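Local coordinates for protein L-lactate dehydrogenase (PDB 4UUL) that catalyses the NADH-dependent interconversion of pyruvate and L-lactate, and probably also that of oxaloacetate and L-malate, at residues B[26-31]-B[247-252]; B[35-40]-B[54-59]; B[252-257]-B[263-268]. The protein carries 1 engineered substitution. All coordinates share one frame; numbering follows the deposited sequence. Where two conformers were deposited one is given.

Contact 1: B[26-31]-B[247-252]; sequences SGELYG and AAIQHM
The loop that leaves the first helix of the Rossmann domain meets helix 242-257 of the C-terminal domain through two pairs of side chains, Leu29 with Met252 and Glu28 with Ile249. In the first pair the chains cross at a slant and a single leucine methyl does the touching: Leu29 CD1 lies 3.9 Å from Met252 CG and 4.0 Å from Met252 CB, so it rests on the root of the methionine and not on its sulfur. With CG of Leu29 anti to the backbone N (chi1 180°), the branch is carried over toward the helix although the CB itself does not aim there. The same methyl, Leu29 CD1, also comes 4.1 Å from the carbonyl O of Ile249, three residues before Met252. The case illustrates how two domains can be joined by a loop packing on a helix without one hydrogen bond between the paired segments. Helix 15-25 ends in a Schellman motif at Gly27, whose positive phi turns the chain so that Glu28 and Leu29 follow directly beside helix 242-257; the nearest CA pair, Leu29 CA and Ile249 CA, is 6.6 Å apart. Glu28 contributes the aliphatic part of its chain, likewise slanting across that of Ile249, with Glu28 CG 3.8 Å from Ile249 CG2, a touch to be read with some caution because Ile249 was modelled in two conformers. A bend at chi2 (63°) then takes the carboxylate off this apolar patch, and OE2 forms a salt bridge with Lys253. The isoleucine also packs on Leu20 and Trp23 of helix 15-25. Met252, bent at its two outer torsions, reaches Cys82 and Phe84 of strand 82-85, and its side chain runs about 7 Å from that of Ile128, a residue seen to bind NADH.

Contact 2: B[35-40]-B[54-59]; sequences VYLHLL and MELEDC
Leu56 points from its helix at strand 35-40 and meets Leu37 and Leu39 with the same methyl. Its CD1 lies 4.1 Å from Leu37 CD1 and, at the same separation of 4.1 Å, from Leu39 CD1. The two encounters differ in direction: the Leu39 and Leu56 chains reach for each other tip to tip, whereas Leu37 comes at a slant, its branch crossing that of Leu56. Leu37 and Leu39 are two residues apart and project from one face of the strand. Leu37 CD1 stands 4.9 Å from Leu39 CD1, and the Leu56 methyl bears on both ends. In all three leucines CG is anti to the carbonyl carbon and beside the backbone N, and the outer torsion is nearly straight, which lets each branch extend far enough to bridge backbones whose closest CA atoms, those of Leu37 and Leu56, are 10.3 Å apart. This is the interior of a beta-alpha-beta unit, strand 35-40, helix 46-57 and strand 64-70, within the parallel sheet of the Rossmann fold, and it shows in miniature how such a helix packs on its sheet through apolar side chains; no hydrogen bond joins these two segments. Helix 15-25 flanks the same cluster, placing Ser21 against Leu37 and His22 against Leu56, while Leu39 packs on Ala12 of the predicted NAD-binding loop. Beyond the packed leucine, Glu57 and the following Asp58 face the second subunit: both form salt bridges with Arg228 of that subunit, and Asp58 another with its Arg161.

Contact 3: B[252-257]-B[263-268]; sequences MKAWLF and EVLSMG
Leu265 and Met267 both turn CG anti to the carbonyl carbon, beside the backbone N (chi1 -60° and -62°), and so send their chains off the strand in a common direction, onto Ala254. Leu265 is nearly straight at its outer torsion, and Met267 continues in an extended line beyond CG, which makes up the greater reach it needs. The two ends arrive beside each other, Met267 CE lying 4.2 Å from Leu265 CD1. Both are received by one small group: Ala254 CB is 3.6 Å from Leu265 CD1 and 4.2 Å from Met267 CE. With only a methyl on the helix side, the backbones come fairly near, Ala254 CA being 8.6 Å from Leu265 CA. Here is a compact example of helix-on-sheet packing between neighbours in sequence, in the C-terminal domain of the LDH/MDH fold: helix 242-257 ends, a short loop turns the chain, and strand 265-270 enters a three-stranded antiparallel sheet, next to strand 284-291. Thr259, in that loop, packs against both Ala254 and Leu265. Next along the helix, Trp255 stands close to the end of Met267 without touching it, and both residues pack on Ile297 of strand 297-299. No hydrogen bond joins the two segments; the strand pairs instead with strand 284-291, Leu265 being joined through its backbone to Cys289 and Met267 to Phe287. Gly268, the residue after Met267, is backbone-bonded to Ser153, next to Leu154, a residue seen to bind NADH.

How the contacts relate
Contacts 1 and 3 use different sides of helix 242-257, their centres 11 Å apart. Met252 belongs to both segments, but its side chain packs only in contact 1. The two contacts also touch, Leu29 CD1 lying 3.6 Å from Lys253 N. Contact 2 sits within the Rossmann domain, 15 Å from contact 1 between centres; here too the segments touch, Tyr30 CD2 lying 3.7 Å from Val35 CG1. Contacts 2 and 3, 25 Å apart between centres, do not meet. All three lie near residues of the coenzyme site, which is empty in this chain: Leu39 packs on Ala12 of the predicted NAD loop, and the Met252 and Met267 side chains come within about 8 and 7 Å of that of Leu154.

Contact 1: B[26-31]-B[247-252]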
loop_
_atom_site.group_PDB
_atom_site.type_symbol
_atom_site.label_atom_id
_atom_site.label_comp_id
_atom_site.label_asym_id
_atom_site.label_seq_id
_atom_site.Cartn_x
_atom_site.Cartn_y
_atom_site.Cartn_z
ATOM N N SER B 26 8.173 1.437 -3.411
ATOM C CA SER B 26 7.617 1.551 -4.742
ATOM C C SER B 26 7.969 2.848 -5.426
ATOM O O SER B 26 7.677 2.981 -6.625
ATOM C CB SER B 26 6.098 1.411 -4.688
ATOM O OG SER B 26 5.473 2.620 -4.298
ATOM N N GLY B 27 8.575 3.810 -4.699
ATOM C CA GLY B 27 9.026 5.050 -5.293
ATOM C C GLY B 27 8.168 6.267 -4.990
ATOM O O GLY B 27 8.465 7.378 -5.457
ATOM N N GLU B 28 7.116 6.101 -4.191
ATOM C CA GLU B 28 6.131 7.159 -4.023
ATOM C C GLU B 28 6.621 8.340 -3.191
ATOM O O GLU B 28 6.107 9.439 -3.348
ATOM C CB GLU B 28 4.873 6.598 -3.381
ATOM C CG GLU B 28 3.924 7.651 -2.810
ATOM C CD GLU B 28 3.366 8.591 -3.865
ATOM O OE1 GLU B 28 3.421 8.257 -5.088
ATOM O OE2 GLU B 28 2.847 9.660 -3.444
ATOM N N LEU B 29 7.604 8.134 -2.330
ATOM C CA LEU B 29 8.027 9.206 -1.421
ATOM C C LEU B 29 9.136 10.052 -2.062
ATOM O O LEU B 29 9.026 11.267 -2.101
ATOM C CB LEU B 29 8.522 8.581 -0.134
ATOM C CG LEU B 29 9.007 9.576 0.918
ATOM C CD1 LEU B 29 7.940 10.574 1.302
ATOM C CD2 LEU B 29 9.451 8.864 2.193
ATOM N N TYR B 30 10.189 9.414 -2.554
ATOM C CA TYR B 30 11.413 10.085 -3.002
ATOM C C TYR B 30 11.552 10.145 -4.530
ATOM O O TYR B 30 12.603 10.505 -5.059
ATOM C CB TYR B 30 12.629 9.371 -2.400
ATOM C CG TYR B 30 13.033 9.925 -1.047
ATOM C CD1 TYR B 30 13.808 11.050 -0.951
ATOM C CD2 TYR B 30 12.644 9.284 0.121
ATOM C CE1 TYR B 30 14.215 11.535 0.274
ATOM C CE2 TYR B 30 12.999 9.791 1.359
ATOM C CZ TYR B 30 13.835 10.896 1.426
ATOM O OH TYR B 30 14.231 11.355 2.648
ATOM N N GLY B 31 10.490 9.798 -5.241
ATOM C CA GLY B 31 10.530 9.975 -6.679
ATOM C C GLY B 31 11.552 9.079 -7.360
ATOM O O GLY B 31 11.579 7.883 -7.093
ATOM N N ALA B 247 -1.776 9.173 5.003
ATOM C CA ALA B 247 -1.541 10.486 5.573
ATOM C C ALA B 247 -0.058 10.710 5.905
ATOM O O ALA B 247 0.454 11.803 5.719
ATOM C CB ALA B 247 -2.378 10.653 6.842
ATOM N N ALA B 248 0.611 9.679 6.432
ATOM C CA ALA B 248 2.013 9.780 6.779
ATOM C C ALA B 248 2.899 10.072 5.580
ATOM O O ALA B 248 3.780 10.941 5.621
ATOM C CB ALA B 248 2.485 8.567 7.524
ATOM N N ILE B 249 2.723 9.302 4.533
ATOM C CA ILE B 249 3.457 9.537 3.293
ATOM C C ILE B 249 3.164 10.915 2.752
ATOM O O ILE B 249 4.084 11.639 2.373
ATOM C CB ILE B 249 3.167 8.448 2.254
ATOM C CG1 ILE B 249 3.779 7.126 2.759
ATOM C CG2 ILE B 249 3.710 8.813 0.849
ATOM C CD1 ILE B 249 3.372 5.952 1.956
ATOM N N GLN B 250 1.892 11.288 2.742
ATOM C CA GLN B 250 1.470 12.594 2.253
ATOM C C GLN B 250 2.185 13.739 3.015
ATOM O O GLN B 250 2.740 14.674 2.432
ATOM C CB GLN B 250 -0.037 12.714 2.428
ATOM C CG GLN B 250 -0.619 14.035 1.968
ATOM C CD GLN B 250 -2.115 14.003 1.906
ATOM O OE1 GLN B 250 -2.778 13.140 2.525
ATOM N NE2 GLN B 250 -2.684 14.933 1.172
ATOM N N HIS B 251 2.239 13.625 4.332
ATOM C CA HIS B 251 2.918 14.614 5.154
ATOM C C HIS B 251 4.398 14.626 4.855
ATOM O O HIS B 251 4.986 15.689 4.614
ATOM C CB HIS B 251 2.664 14.265 6.634
ATOM C CG HIS B 251 3.337 15.150 7.639
ATOM N ND1 HIS B 251 2.674 15.729 8.696
ATOM C CD2 HIS B 251 4.658 15.453 7.823
ATOM C CE1 HIS B 251 3.524 16.376 9.451
ATOM N NE2 HIS B 251 4.744 16.215 8.961
ATOM N N MET B 252 5.044 13.458 4.878
ATOM C CA MET B 252 6.483 13.423 4.649
ATOM C C MET B 252 6.848 13.930 3.247
ATOM O O MET B 252 7.832 14.653 3.101
ATOM C CB MET B 252 7.044 12.037 4.897
ATOM C CG MET B 252 8.585 12.006 4.879
ATOM S SD MET B 252 9.357 12.834 6.277
ATOM C CE MET B 252 9.233 11.518 7.516
#

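Contact 2: B[35-40]-B[54-59]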
loop_
_atom_site.group_PDB
_atom_site.type_symbol
_atom_site.label_atom_id
_atom_site.label_comp_id
_atom_site.label_asym_id
_atom_site.label_seq_id
_atom_site.Cartn_x
_atom_site.Cartn_y
_atom_site.Cartn_z
ATOM N N VAL B 35 15.756 4.434 -2.235
ATOM C CA VAL B 35 15.592 4.453 -0.804
ATOM C C VAL B 35 16.257 3.224 -0.197
ATOM O O VAL B 35 16.331 2.160 -0.813
ATOM C CB VAL B 35 14.109 4.523 -0.403
ATOM C CG1 VAL B 35 13.514 5.822 -0.865
ATOM C CG2 VAL B 35 13.337 3.302 -0.902
ATOM N N TYR B 36 16.765 3.417 1.013
ATOM C CA TYR B 36 17.340 2.355 1.815
ATOM C C TYR B 36 16.560 2.348 3.144
ATOM O O TYR B 36 16.523 3.375 3.831
ATOM C CB TYR B 36 18.848 2.550 2.074
ATOM C CG TYR B 36 19.457 1.412 2.842
ATOM C CD1 TYR B 36 19.281 1.315 4.218
ATOM C CD2 TYR B 36 20.265 0.476 2.222
ATOM C CE1 TYR B 36 19.863 0.310 4.954
ATOM C CE2 TYR B 36 20.864 -0.540 2.952
ATOM C CZ TYR B 36 20.636 -0.628 4.320
ATOM O OH TYR B 36 21.218 -1.642 5.040
ATOM N N LEU B 37 15.851 1.248 3.440
ATOM C CA LEU B 37 14.919 1.199 4.589
ATOM C C LEU B 37 15.612 0.646 5.817
ATOM O O LEU B 37 16.186 -0.422 5.795
ATOM C CB LEU B 37 13.686 0.359 4.249
ATOM C CG LEU B 37 12.837 0.881 3.084
ATOM C CD1 LEU B 37 11.711 -0.071 2.839
ATOM C CD2 LEU B 37 12.357 2.233 3.392
ATOM N N HIS B 38 15.518 1.401 6.898
ATOM C CA HIS B 38 15.911 0.929 8.238
ATOM C C HIS B 38 14.622 0.552 8.952
ATOM O O HIS B 38 13.734 1.390 9.119
ATOM C CB HIS B 38 16.628 2.018 8.993
ATOM C CG HIS B 38 17.912 2.461 8.376
ATOM N ND1 HIS B 38 19.118 2.359 9.030
ATOM C CD2 HIS B 38 18.190 3.076 7.199
ATOM C CE1 HIS B 38 20.080 2.864 8.274
ATOM N NE2 HIS B 38 19.551 3.284 7.145
ATOM N N LEU B 39 14.493 -0.735 9.289
ATOM C CA LEU B 39 13.247 -1.304 9.785
ATOM C C LEU B 39 13.481 -1.806 11.195
ATOM O O LEU B 39 14.164 -2.820 11.404
ATOM C CB LEU B 39 12.790 -2.431 8.853
ATOM C CG LEU B 39 12.621 -2.006 7.399
ATOM C CD1 LEU B 39 12.402 -3.203 6.518
ATOM C CD2 LEU B 39 11.421 -1.090 7.251
ATOM N N LEU B 40 12.966 -1.070 12.194
ATOM C CA LEU B 40 13.219 -1.342 13.590
ATOM C C LEU B 40 12.009 -1.938 14.263
ATOM O O LEU B 40 10.887 -1.451 14.095
ATOM C CB LEU B 40 13.626 -0.053 14.315
ATOM C CG LEU B 40 13.873 -0.116 15.816
ATOM C CD1 LEU B 40 15.070 -1.001 16.148
ATOM C CD2 LEU B 40 14.037 1.289 16.423
ATOM N N MET B 54 11.059 -10.267 3.229
ATOM C CA MET B 54 10.971 -11.233 2.138
ATOM C C MET B 54 9.973 -10.718 1.081
ATOM O O MET B 54 10.195 -10.889 -0.139
ATOM C CB MET B 54 10.495 -12.529 2.698
ATOM C CG MET B 54 11.542 -13.292 3.460
ATOM S SD MET B 54 10.867 -14.729 4.379
ATOM C CE MET B 54 10.871 -15.982 3.126
ATOM N N GLU B 55 8.852 -10.142 1.501
ATOM C CA GLU B 55 7.927 -9.560 0.538
ATOM C C GLU B 55 8.491 -8.365 -0.161
ATOM O O GLU B 55 8.277 -8.222 -1.392
ATOM C CB GLU B 55 6.556 -9.276 1.125
ATOM C CG GLU B 55 5.783 -10.544 1.400
ATOM C CD GLU B 55 4.316 -10.263 1.536
ATOM O OE1 GLU B 55 3.656 -9.976 0.499
ATOM O OE2 GLU B 55 3.803 -10.264 2.685
ATOM N N LEU B 56 9.245 -7.531 0.548
ATOM C CA LEU B 56 9.903 -6.421 -0.142
ATOM C C LEU B 56 10.818 -6.942 -1.236
ATOM O O LEU B 56 10.787 -6.459 -2.368
ATOM C CB LEU B 56 10.695 -5.565 0.828
ATOM C CG LEU B 56 9.944 -4.772 1.874
ATOM C CD1 LEU B 56 10.939 -4.122 2.848
ATOM C CD2 LEU B 56 9.132 -3.670 1.222
ATOM N N GLU B 57 11.633 -7.948 -0.893
ATOM C CA GLU B 57 12.498 -8.588 -1.886
ATOM C C GLU B 57 11.727 -9.072 -3.100
ATOM O O GLU B 57 12.136 -8.845 -4.244
ATOM C CB GLU B 57 13.269 -9.744 -1.229
ATOM C CG GLU B 57 14.295 -9.258 -0.269
ATOM C CD GLU B 57 14.968 -10.365 0.546
ATOM O OE1 GLU B 57 14.439 -11.484 0.604
ATOM O OE2 GLU B 57 16.072 -10.116 1.073
ATOM N N ASP B 58 10.606 -9.716 -2.833
ATOM C CA ASP B 58 9.804 -10.360 -3.856
ATOM C C ASP B 58 8.987 -9.376 -4.716
ATOM O O ASP B 58 8.282 -9.794 -5.659
ATOM C CB ASP B 58 8.803 -11.310 -3.197
ATOM C CG ASP B 58 9.455 -12.557 -2.645
ATOM O OD1 ASP B 58 10.691 -12.732 -2.844
ATOM O OD2 ASP B 58 8.730 -13.407 -2.069
ATOM N N CYS B 59 9.138 -8.093 -4.454
ATOM C CA CYS B 59 8.589 -7.078 -5.357
ATOM C C CYS B 59 9.609 -6.656 -6.426
ATOM O O CYS B 59 9.221 -5.970 -7.358
ATOM C CB CYS B 59 8.143 -5.849 -4.561
ATOM S SG CYS B 59 6.682 -6.155 -3.550
#

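Contact 3: B[252-257]-B[263-268]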
loop_
_atom_site.group_PDB
_atom_site.type_symbol
_atom_site.label_atom_id
_atom_site.label_comp_id
_atom_site.label_asym_id
_atom_site.label_seq_id
_atom_site.Cartn_x
_atom_site.Cartn_y
_atom_site.Cartn_z
ATOM N N MET B 252 5.044 13.458 4.878
ATOM C CA MET B 252 6.483 13.423 4.649
ATOM C C MET B 252 6.848 13.930 3.247
ATOM O O MET B 252 7.832 14.653 3.101
ATOM C CB MET B 252 7.044 12.037 4.897
ATOM C CG MET B 252 8.585 12.006 4.879
ATOM S SD MET B 252 9.357 12.834 6.277
ATOM C CE MET B 252 9.233 11.518 7.516
ATOM N N LYS B 253 6.091 13.550 2.225
ATOM C CA LYS B 253 6.401 13.998 0.885
ATOM C C LYS B 253 6.293 15.519 0.767
ATOM O O LYS B 253 7.142 16.170 0.136
ATOM C CB LYS B 253 5.467 13.279 -0.101
ATOM C CG LYS B 253 5.880 13.451 -1.560
ATOM C CD LYS B 253 4.940 12.721 -2.476
ATOM C CE LYS B 253 5.395 12.801 -3.910
ATOM N NZ LYS B 253 4.594 11.846 -4.727
ATOM N N ALA B 254 5.265 16.090 1.390
ATOM C CA ALA B 254 5.127 17.541 1.427
ATOM C C ALA B 254 6.313 18.184 2.179
ATOM O O ALA B 254 6.854 19.193 1.733
ATOM C CB ALA B 254 3.854 17.930 2.105
ATOM N N TRP B 255 6.691 17.607 3.306
ATOM C CA TRP B 255 7.801 18.114 4.113
ATOM C C TRP B 255 9.112 18.089 3.352
ATOM O O TRP B 255 9.961 18.977 3.491
ATOM C CB TRP B 255 7.903 17.303 5.407
ATOM C CG TRP B 255 8.712 17.903 6.485
ATOM C CD1 TRP B 255 9.271 19.147 6.537
ATOM C CD2 TRP B 255 9.020 17.262 7.731
ATOM N NE1 TRP B 255 9.926 19.297 7.748
ATOM C CE2 TRP B 255 9.752 18.182 8.503
ATOM C CE3 TRP B 255 8.729 16.002 8.264
ATOM C CZ2 TRP B 255 10.186 17.879 9.787
ATOM C CZ3 TRP B 255 9.167 15.687 9.540
ATOM C CH2 TRP B 255 9.889 16.637 10.294
ATOM N N LEU B 256 9.312 17.055 2.541
ATOM C CA LEU B 256 10.556 16.892 1.832
ATOM C C LEU B 256 10.670 17.840 0.638
ATOM O O LEU B 256 11.761 18.388 0.426
ATOM C CB LEU B 256 10.741 15.443 1.366
ATOM C CG LEU B 256 11.124 14.417 2.420
ATOM C CD1 LEU B 256 10.929 12.996 1.909
ATOM C CD2 LEU B 256 12.547 14.600 2.889
ATOM N N PHE B 257 9.578 18.022 -0.124
ATOM C CA PHE B 257 9.637 18.630 -1.468
ATOM C C PHE B 257 8.716 19.812 -1.683
ATOM O O PHE B 257 8.790 20.463 -2.730
ATOM C CB PHE B 257 9.391 17.581 -2.560
ATOM C CG PHE B 257 10.312 16.406 -2.455
ATOM C CD1 PHE B 257 11.663 16.564 -2.709
ATOM C CD2 PHE B 257 9.844 15.164 -2.066
ATOM C CE1 PHE B 257 12.529 15.523 -2.575
ATOM C CE2 PHE B 257 10.732 14.099 -1.951
ATOM C CZ PHE B 257 12.057 14.294 -2.209
ATOM N N GLU B 263 -2.411 24.730 -1.426
ATOM C CA GLU B 263 -2.538 23.609 -0.517
ATOM C C GLU B 263 -2.217 23.984 0.935
ATOM O O GLU B 263 -1.238 24.667 1.194
ATOM C CB GLU B 263 -1.617 22.488 -0.955
ATOM C CG GLU B 263 -1.796 21.187 -0.190
ATOM C CD GLU B 263 -0.978 20.044 -0.777
ATOM O OE1 GLU B 263 0.159 20.291 -1.258
ATOM O OE2 GLU B 263 -1.516 18.920 -0.822
ATOM N N VAL B 264 -3.086 23.556 1.839
ATOM C CA VAL B 264 -2.961 23.818 3.252
ATOM C C VAL B 264 -3.042 22.479 3.968
ATOM O O VAL B 264 -4.093 21.801 3.939
ATOM C CB VAL B 264 -4.060 24.768 3.762
ATOM C CG1 VAL B 264 -3.953 24.944 5.265
ATOM C CG2 VAL B 264 -3.911 26.133 3.066
ATOM N N LEU B 265 -1.915 22.073 4.578
ATOM C CA LEU B 265 -1.856 20.806 5.299
ATOM C C LEU B 265 -1.700 21.037 6.797
ATOM O O LEU B 265 -0.778 21.742 7.231
ATOM C CB LEU B 265 -0.663 19.976 4.839
ATOM C CG LEU B 265 -0.638 19.585 3.340
ATOM C CD1 LEU B 265 0.503 18.659 3.064
ATOM C CD2 LEU B 265 -1.949 19.017 2.852
ATOM N N SER B 266 -2.589 20.451 7.567
ATOM C CA SER B 266 -2.451 20.507 9.016
ATOM C C SER B 266 -1.249 19.639 9.386
ATOM O O SER B 266 -1.130 18.510 8.922
ATOM C CB SER B 266 -3.710 19.944 9.657
ATOM O OG SER B 266 -4.878 20.699 9.315
ATOM N N MET B 267 -0.363 20.220 10.185
ATOM C CA MET B 267 0.812 19.543 10.650
ATOM C C MET B 267 1.117 19.963 12.100
ATOM O O MET B 267 1.055 21.149 12.418
ATOM C CB MET B 267 2.029 19.923 9.788
ATOM C CG MET B 267 1.909 19.525 8.344
ATOM S SD MET B 267 3.343 20.083 7.372
ATOM C CE MET B 267 3.401 18.876 6.134
ATOM N N GLY B 268 1.477 18.999 12.957
ATOM C CA GLY B 268 1.953 19.319 14.290
ATOM C C GLY B 268 3.381 19.761 14.194
ATOM O O GLY B 268 4.228 19.012 13.716
#